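Local coordinates for calcium uptake protein 2, mitochondrial (Homo sapiens, PDB 6LB7), which probably senses calcium through EF-hand motifs and helps to regulate calcium uptake into mitochondria, at residues 108-113 with 118-123; 160-165 with 177-182; 195-200 with 204-209. All coordinates share one frame; numbering follows the deposited sequence.

Interaction 1: residues 108-113 with 118-123. With CA (calcium ion), chain F.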
# COMPACT_ATOMS: atom_id res chain seq x y z
N LEU B 108 -0.63 -10.52 -14.52
CA LEU B 108 -0.16 -11.02 -15.80
C LEU B 108 -1.21 -11.83 -16.56
O LEU B 108 -1.15 -11.89 -17.79
CB LEU B 108 1.09 -11.89 -15.59
CG LEU B 108 2.40 -11.20 -15.19
CD1 LEU B 108 3.44 -12.23 -14.75
CD2 LEU B 108 2.94 -10.38 -16.34
N ASP B 109 -2.15 -12.46 -15.86
CA ASP B 109 -3.20 -13.29 -16.48
C ASP B 109 -4.37 -12.39 -16.88
O ASP B 109 -5.43 -12.36 -16.24
CB ASP B 109 -3.65 -14.39 -15.51
CG ASP B 109 -4.82 -15.23 -16.06
OD1 ASP B 109 -4.88 -15.54 -17.28
OD2 ASP B 109 -5.68 -15.60 -15.24
N THR B 110 -4.18 -11.65 -17.96
CA THR B 110 -5.15 -10.63 -18.33
C THR B 110 -6.43 -11.19 -18.94
O THR B 110 -7.46 -10.52 -18.87
CB THR B 110 -4.51 -9.63 -19.28
OG1 THR B 110 -3.87 -10.34 -20.33
CG2 THR B 110 -3.45 -8.80 -18.53
N ASP B 111 -6.41 -12.37 -19.54
CA ASP B 111 -7.70 -12.89 -19.97
C ASP B 111 -8.44 -13.61 -18.84
O ASP B 111 -9.60 -13.99 -19.03
CB ASP B 111 -7.56 -13.82 -21.19
CG ASP B 111 -6.84 -15.11 -20.88
OD1 ASP B 111 -6.70 -15.93 -21.81
OD2 ASP B 111 -6.40 -15.32 -19.73
N GLY B 112 -7.80 -13.79 -17.69
CA GLY B 112 -8.49 -14.37 -16.55
C GLY B 112 -8.75 -15.86 -16.60
O GLY B 112 -9.56 -16.35 -15.82
N ASN B 113 -8.08 -16.61 -17.49
CA ASN B 113 -8.28 -18.05 -17.56
C ASN B 113 -7.38 -18.81 -16.60
O ASN B 113 -7.21 -20.02 -16.74
CB ASN B 113 -8.10 -18.57 -19.00
CG ASN B 113 -6.65 -18.54 -19.48
OD1 ASN B 113 -5.77 -17.99 -18.81
ND2 ASN B 113 -6.40 -19.12 -20.65
N LYS B 118 2.59 -17.53 -22.82
CA LYS B 118 3.76 -16.79 -23.29
C LYS B 118 3.37 -15.40 -23.76
O LYS B 118 4.07 -14.42 -23.47
CB LYS B 118 4.47 -17.57 -24.41
CG LYS B 118 5.81 -16.96 -24.82
CD LYS B 118 6.58 -17.89 -25.75
CE LYS B 118 7.90 -17.25 -26.19
NZ LYS B 118 8.75 -18.18 -26.98
N ARG B 119 2.23 -15.28 -24.45
CA ARG B 119 1.78 -13.99 -24.97
C ARG B 119 1.50 -13.00 -23.85
O ARG B 119 1.76 -11.80 -24.00
CB ARG B 119 0.53 -14.19 -25.83
CG ARG B 119 -0.39 -12.97 -25.89
CD ARG B 119 -1.73 -13.28 -26.61
NE ARG B 119 -2.42 -14.42 -26.02
CZ ARG B 119 -2.37 -15.65 -26.52
NH1 ARG B 119 -1.68 -15.90 -27.61
NH2 ARG B 119 -3.02 -16.64 -25.91
N GLU B 120 0.97 -13.48 -22.73
CA GLU B 120 0.73 -12.61 -21.59
C GLU B 120 2.03 -12.21 -20.90
O GLU B 120 2.18 -11.08 -20.43
CB GLU B 120 -0.21 -13.29 -20.61
CG GLU B 120 -1.63 -13.45 -21.18
CD GLU B 120 -2.50 -14.29 -20.28
OE1 GLU B 120 -2.01 -15.33 -19.78
OE2 GLU B 120 -3.67 -13.92 -20.08
N PHE B 121 2.98 -13.14 -20.80
CA PHE B 121 4.27 -12.81 -20.20
C PHE B 121 5.00 -11.79 -21.05
O PHE B 121 5.74 -10.95 -20.53
CB PHE B 121 5.11 -14.08 -20.03
CG PHE B 121 6.29 -13.93 -19.12
CD1 PHE B 121 6.11 -13.74 -17.76
CD2 PHE B 121 7.58 -14.01 -19.62
CE1 PHE B 121 7.20 -13.63 -16.90
CE2 PHE B 121 8.69 -13.89 -18.78
CZ PHE B 121 8.49 -13.71 -17.41
N PHE B 122 4.78 -11.83 -22.37
CA PHE B 122 5.43 -10.92 -23.29
C PHE B 122 5.01 -9.48 -23.08
O PHE B 122 5.68 -8.56 -23.55
CB PHE B 122 5.14 -11.37 -24.73
CG PHE B 122 5.95 -10.63 -25.76
CD1 PHE B 122 7.29 -10.92 -25.95
CD2 PHE B 122 5.37 -9.63 -26.53
CE1 PHE B 122 8.05 -10.25 -26.88
CE2 PHE B 122 6.12 -8.94 -27.47
CZ PHE B 122 7.46 -9.25 -27.65
N LYS B 123 3.90 -9.25 -22.38
CA LYS B 123 3.50 -7.89 -22.06
C LYS B 123 4.58 -7.14 -21.29
O LYS B 123 4.74 -5.92 -21.46
CB LYS B 123 2.20 -7.91 -21.26
CG LYS B 123 1.64 -6.52 -20.93
CD LYS B 123 0.42 -6.61 -20.02
CE LYS B 123 0.80 -7.10 -18.62
NZ LYS B 123 -0.37 -7.66 -17.85
CA CA F . -4.17 -16.14 -19.29
O HOH W 1 0.03 -9.97 -19.26
O HOH W 2 -4.13 -17.10 -21.72
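E120 closes the calcium-binding EF-hand loop that begins at D109. Its CG lies anti to the carbonyl carbon (chi1 -68°), and the extended chain beyond carries the carboxylate to the metal. Both oxygens bind: OE1 and OE2 of E120 each stand 2.4 Å from the calcium. They share it with OD1 of D109 at 2.2 Å, OD2 of D111, OD1 of N113, the carbonyl of M115 and one water. The side chains of D109 and E120 lie side by side, pointing the same way, but their carboxylate planes are turned 82° apart. Backbone N of D111 donates to E120 OE2 at 3.2 Å, almost straight (178°). OE1 of E120 accepts from N of E117, and D109 OD2 from N of E114, so second bonds fix both carboxylates. F121 follows, its ring edge touched by L108 CD1. K123 bends at its third torsion and brings NZ to 3.4 Å from T110 CG2, tip to tip. NZ also donates to a water 2.7 Å away, which in turn donates to the carbonyl oxygens of L108 and E120. Behind the loop L108 leans on F89 and F121 on E86, both of helix 84-94, while K118 reaches F163 of helix 157-163.

Interaction 2: residues 160-165 with 177-182; sequences MRFFGK and RRFMEN
F162 drives the edge of its ring into the face of F179, a T-shaped pair with centroids 5.1 Å apart and planes at 80°. Its CB sits over the centre of the neighbouring F163 ring. CG stays beside the backbone N (chi1 -66°), which swings the ring away from F163 and out to the helix 173-196 side. Farther along, CE1 of F162 comes to 4.0 Å from F179 CG, almost in the plane of the F162 ring. At the tip, CZ of F162 lies 3.8 Å from F179 CD1, over the face but displaced toward the rim, and it also meets the methyl CE of M180 at 4.2 Å. That methionine carries the packing on to F89 and I93 of helix 84-94 and to F101 of helix 99-108. In sequence, helix 157-163 and helix 173-196 lie before and after strand 171-172, which pairs antiparallel with strand 115-116 of the calcium loop, an arrangement consistent with the side-by-side pairing of EF-hands. R161 reaches the same phenylalanine from its rim: NH2 lies 3.6 Å from F179 CD2, near the plane of the ring. CD2 lies over one face of the guanidinium, whose plane stands 84° from the ring, so the guanidinium meets a ring edge; its cation-pi partner is instead F72, which also packs edge-to-face with F179. NH2 of R161 donates at 3.3 Å to a water that also accepts from ND2 of N182, a polar link beside the aromatic cluster.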
# COMPACT_ATOMS: atom_id res chain seq x y z
N MET B 160 11.52 -20.63 -21.47
CA MET B 160 11.62 -22.09 -21.58
C MET B 160 10.96 -22.78 -20.39
O MET B 160 10.14 -23.70 -20.57
CB MET B 160 13.08 -22.52 -21.65
CG MET B 160 13.83 -22.02 -22.85
SD MET B 160 13.39 -23.03 -24.26
CE MET B 160 13.18 -24.62 -23.48
N ARG B 161 11.36 -22.40 -19.18
CA ARG B 161 10.84 -23.03 -17.98
C ARG B 161 9.33 -22.90 -17.88
O ARG B 161 8.63 -23.84 -17.50
CB ARG B 161 11.53 -22.41 -16.76
CG ARG B 161 10.88 -22.61 -15.44
CD ARG B 161 10.94 -24.00 -14.95
NE ARG B 161 11.31 -24.07 -13.69
CZ ARG B 161 10.61 -24.49 -12.82
NH1 ARG B 161 9.49 -24.86 -13.06
NH2 ARG B 161 11.03 -24.52 -11.69
N PHE B 162 8.79 -21.74 -18.27
CA PHE B 162 7.37 -21.47 -18.10
C PHE B 162 6.54 -21.97 -19.27
O PHE B 162 5.43 -22.48 -19.07
CB PHE B 162 7.13 -19.96 -17.90
CG PHE B 162 7.70 -19.41 -16.60
CD1 PHE B 162 7.92 -20.24 -15.51
CD2 PHE B 162 8.03 -18.06 -16.48
CE1 PHE B 162 8.45 -19.74 -14.32
CE2 PHE B 162 8.56 -17.55 -15.29
CZ PHE B 162 8.78 -18.39 -14.20
N PHE B 163 7.04 -21.83 -20.51
CA PHE B 163 6.20 -22.04 -21.68
C PHE B 163 6.73 -23.02 -22.73
O PHE B 163 6.06 -23.21 -23.75
CB PHE B 163 5.93 -20.69 -22.36
CG PHE B 163 5.61 -19.58 -21.39
CD1 PHE B 163 6.42 -18.46 -21.29
CD2 PHE B 163 4.51 -19.67 -20.54
CE1 PHE B 163 6.13 -17.44 -20.39
CE2 PHE B 163 4.22 -18.66 -19.62
CZ PHE B 163 5.03 -17.54 -19.55
N GLY B 164 7.89 -23.65 -22.53
CA GLY B 164 8.48 -24.46 -23.58
C GLY B 164 8.98 -23.60 -24.74
O GLY B 164 8.83 -22.38 -24.75
N LYS B 165 9.56 -24.27 -25.74
CA LYS B 165 10.30 -23.49 -26.73
C LYS B 165 9.37 -22.75 -27.69
O LYS B 165 9.63 -21.59 -28.04
CB LYS B 165 11.26 -24.38 -27.50
CG LYS B 165 12.36 -24.86 -26.68
CD LYS B 165 11.96 -25.64 -25.49
CE LYS B 165 10.88 -26.47 -25.76
NZ LYS B 165 10.30 -27.09 -24.60
N ARG B 177 3.60 -19.88 -8.19
CA ARG B 177 3.83 -19.63 -6.77
C ARG B 177 5.06 -20.37 -6.26
O ARG B 177 5.85 -19.83 -5.50
CB ARG B 177 2.60 -20.06 -5.96
CG ARG B 177 2.82 -20.01 -4.44
CD ARG B 177 1.62 -20.52 -3.62
NE ARG B 177 1.11 -21.79 -4.13
CZ ARG B 177 1.65 -22.98 -3.87
NH1 ARG B 177 2.72 -23.08 -3.09
NH2 ARG B 177 1.12 -24.07 -4.38
N ARG B 178 5.22 -21.64 -6.66
CA ARG B 178 6.34 -22.44 -6.18
C ARG B 178 7.68 -21.89 -6.69
O ARG B 178 8.68 -21.92 -5.96
CB ARG B 178 6.12 -23.89 -6.61
CG ARG B 178 7.13 -24.84 -6.15
CD ARG B 178 6.74 -26.28 -6.42
NE ARG B 178 5.81 -26.72 -5.55
CZ ARG B 178 6.04 -27.03 -4.39
NH1 ARG B 178 7.17 -26.94 -3.97
NH2 ARG B 178 5.13 -27.42 -3.66
N PHE B 179 7.70 -21.44 -7.94
CA PHE B 179 8.91 -20.84 -8.49
C PHE B 179 9.30 -19.58 -7.71
O PHE B 179 10.48 -19.38 -7.40
CB PHE B 179 8.70 -20.51 -9.96
CG PHE B 179 9.96 -20.03 -10.65
CD1 PHE B 179 10.26 -18.68 -10.70
CD2 PHE B 179 10.83 -20.94 -11.21
CE1 PHE B 179 11.42 -18.24 -11.31
CE2 PHE B 179 11.99 -20.51 -11.83
CZ PHE B 179 12.28 -19.15 -11.87
N MET B 180 8.33 -18.72 -7.38
CA MET B 180 8.63 -17.49 -6.64
C MET B 180 9.05 -17.78 -5.20
O MET B 180 9.97 -17.15 -4.68
CB MET B 180 7.41 -16.56 -6.65
CG MET B 180 6.93 -16.21 -8.06
SD MET B 180 8.28 -15.72 -9.17
CE MET B 180 7.63 -16.26 -10.75
N GLU B 181 8.36 -18.70 -4.52
CA GLU B 181 8.83 -19.15 -3.21
C GLU B 181 10.25 -19.67 -3.30
O GLU B 181 11.08 -19.40 -2.43
CB GLU B 181 7.91 -20.25 -2.65
CG GLU B 181 6.47 -19.83 -2.29
CD GLU B 181 5.54 -21.04 -2.08
OE1 GLU B 181 4.40 -20.86 -1.58
OE2 GLU B 181 5.95 -22.17 -2.44
N ASN B 182 10.55 -20.46 -4.33
CA ASN B 182 11.87 -21.07 -4.45
C ASN B 182 12.93 -20.04 -4.82
O ASN B 182 14.10 -20.20 -4.45
CB ASN B 182 11.83 -22.20 -5.47
CG ASN B 182 11.24 -23.51 -4.89
OD1 ASN B 182 11.29 -23.73 -3.68
ND2 ASN B 182 10.69 -24.36 -5.75
O HOH W 3 9.76 -24.12 -8.71

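Interaction 3: residues 195-200 with 204-209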
# COMPACT_ATOMS: atom_id res chain seq x y z
N PHE B 195 27.58 -15.35 3.77
CA PHE B 195 28.00 -14.60 4.95
C PHE B 195 28.39 -15.51 6.10
O PHE B 195 29.18 -15.09 6.95
CB PHE B 195 26.89 -13.61 5.36
CG PHE B 195 26.79 -12.45 4.41
CD1 PHE B 195 27.55 -11.30 4.60
CD2 PHE B 195 26.00 -12.54 3.28
CE1 PHE B 195 27.49 -10.26 3.69
CE2 PHE B 195 25.94 -11.49 2.37
CZ PHE B 195 26.67 -10.35 2.58
N SER B 196 27.92 -16.76 6.13
CA SER B 196 28.50 -17.66 7.13
C SER B 196 29.87 -18.18 6.72
O SER B 196 30.51 -18.86 7.52
CB SER B 196 27.57 -18.84 7.41
OG SER B 196 27.75 -19.85 6.44
N LYS B 197 30.32 -17.86 5.50
CA LYS B 197 31.63 -18.30 4.96
C LYS B 197 31.72 -19.81 4.85
O LYS B 197 32.80 -20.40 5.01
CB LYS B 197 32.81 -17.79 5.80
CG LYS B 197 33.19 -16.39 5.54
CD LYS B 197 32.18 -15.45 6.01
CE LYS B 197 32.66 -14.31 6.45
NZ LYS B 197 31.67 -13.45 6.89
N GLY B 198 30.58 -20.48 4.65
CA GLY B 198 30.57 -21.92 4.52
C GLY B 198 30.26 -22.69 5.78
O GLY B 198 30.00 -23.90 5.69
N LEU B 199 30.27 -22.06 6.95
CA LEU B 199 29.99 -22.78 8.18
C LEU B 199 28.49 -23.08 8.27
O LEU B 199 27.66 -22.45 7.61
CB LEU B 199 30.44 -21.98 9.41
CG LEU B 199 31.94 -21.90 9.76
CD1 LEU B 199 32.50 -23.27 10.13
CD2 LEU B 199 32.77 -21.25 8.64
N SER B 200 28.14 -24.07 9.09
CA SER B 200 26.73 -24.50 9.15
C SER B 200 25.86 -23.46 9.81
O SER B 200 24.66 -23.38 9.53
CB SER B 200 26.60 -25.81 9.92
OG SER B 200 27.39 -26.84 9.36
N LYS B 204 26.58 -14.44 15.12
CA LYS B 204 25.83 -13.20 15.24
C LYS B 204 26.49 -12.08 14.46
O LYS B 204 25.79 -11.28 13.83
CB LYS B 204 25.68 -12.81 16.71
CG LYS B 204 24.58 -13.61 17.41
CD LYS B 204 24.59 -13.30 18.91
CE LYS B 204 23.42 -13.95 19.63
NZ LYS B 204 23.46 -13.63 21.11
N GLU B 205 27.82 -12.00 14.45
CA GLU B 205 28.41 -10.93 13.66
C GLU B 205 28.41 -11.23 12.16
O GLU B 205 28.51 -10.28 11.38
CB GLU B 205 29.84 -10.61 14.14
CG GLU B 205 30.91 -11.62 13.81
CD GLU B 205 32.31 -11.10 14.16
OE1 GLU B 205 32.40 -10.18 15.00
OE2 GLU B 205 33.30 -11.60 13.60
N ASP B 206 28.32 -12.50 11.74
CA ASP B 206 28.09 -12.79 10.32
C ASP B 206 26.71 -12.29 9.88
O ASP B 206 26.55 -11.77 8.78
CB ASP B 206 28.18 -14.29 10.01
CG ASP B 206 29.49 -14.94 10.44
OD1 ASP B 206 30.53 -14.29 10.44
OD2 ASP B 206 29.49 -16.17 10.74
N PHE B 207 25.69 -12.49 10.72
CA PHE B 207 24.37 -11.95 10.42
C PHE B 207 24.40 -10.42 10.39
O PHE B 207 23.77 -9.78 9.54
CB PHE B 207 23.37 -12.48 11.44
CG PHE B 207 22.00 -11.87 11.32
CD1 PHE B 207 21.14 -12.26 10.31
CD2 PHE B 207 21.58 -10.89 12.22
CE1 PHE B 207 19.88 -11.68 10.19
CE2 PHE B 207 20.33 -10.29 12.09
CZ PHE B 207 19.48 -10.70 11.07
N ALA B 208 25.17 -9.81 11.29
CA ALA B 208 25.31 -8.36 11.26
C ALA B 208 25.96 -7.91 9.96
O ALA B 208 25.54 -6.91 9.37
CB ALA B 208 26.11 -7.88 12.46
N GLU B 209 26.98 -8.63 9.49
CA GLU B 209 27.62 -8.28 8.22
C GLU B 209 26.64 -8.37 7.07
O GLU B 209 26.64 -7.50 6.18
CB GLU B 209 28.80 -9.20 7.92
CG GLU B 209 30.01 -9.03 8.79
CD GLU B 209 30.98 -10.17 8.56
OE1 GLU B 209 31.77 -10.48 9.47
OE2 GLU B 209 30.92 -10.79 7.47
O HOH W 4 31.23 -18.16 10.05
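K197, D206 and E209 form a salt-bridge network across the junction where the long helix 173-196, which runs between the two halves of the chain, gives way to helix 204-211. The first helix ends in a type I' beta turn from S196 to L199, closed by L199 N on S196 O and reinforced by OG of S196, 2.9 Å from L199 O. K197 sits in this turn with positive phi. Its chain, bent at the second and third torsions, folds back to bring NZ 2.8 Å from E209 OE2, a salt bridge whose hydrogen bond is weak. The same NZ donates to F195 O at 3.0 Å, tilted 27° from the carbonyl plane, and makes a long ion pair with D206 OD1. The stronger partner of that oxygen is R203, just before the helix. CB of D206 rests 3.3 Å from F195 O, close against the end of the helix. With an alanine here CB would remain, but loss of the carboxylate would probably leave R203 with E205 alone of its two carboxylates, end the long ion pair to K197 and break the water link to S196 O. The F195 ring approaches the next turn of helix 204-211 obliquely, with CE1 3.8 Å from E209 O, and packs edge-to-face with W210 and F213. Near the turn, a water donates to D206 OD2 and to S196 O, each 2.7 Å from it.

Interactions 1 and 2 lie on the same side of the chain's centre and touch: F121 CB of the first is 3.5 Å from F163 CZ of the second. Interaction 1 is partly buried, with metal coordination at a loop that another chain also packs against. Interaction 2 is buried, and its chemistry is that of aromatic rings with one arginine at their rim. Interaction 3 stands on the opposite side, about 41 Å from interaction 1 between centres. It shares helix 173-196 with interaction 2, which uses residues 177-182 where interaction 3 uses the helix's C-terminal end and the turn that follows. It too is buried, but there F195 gives way to ion pairs made by a lysine at its exposed side.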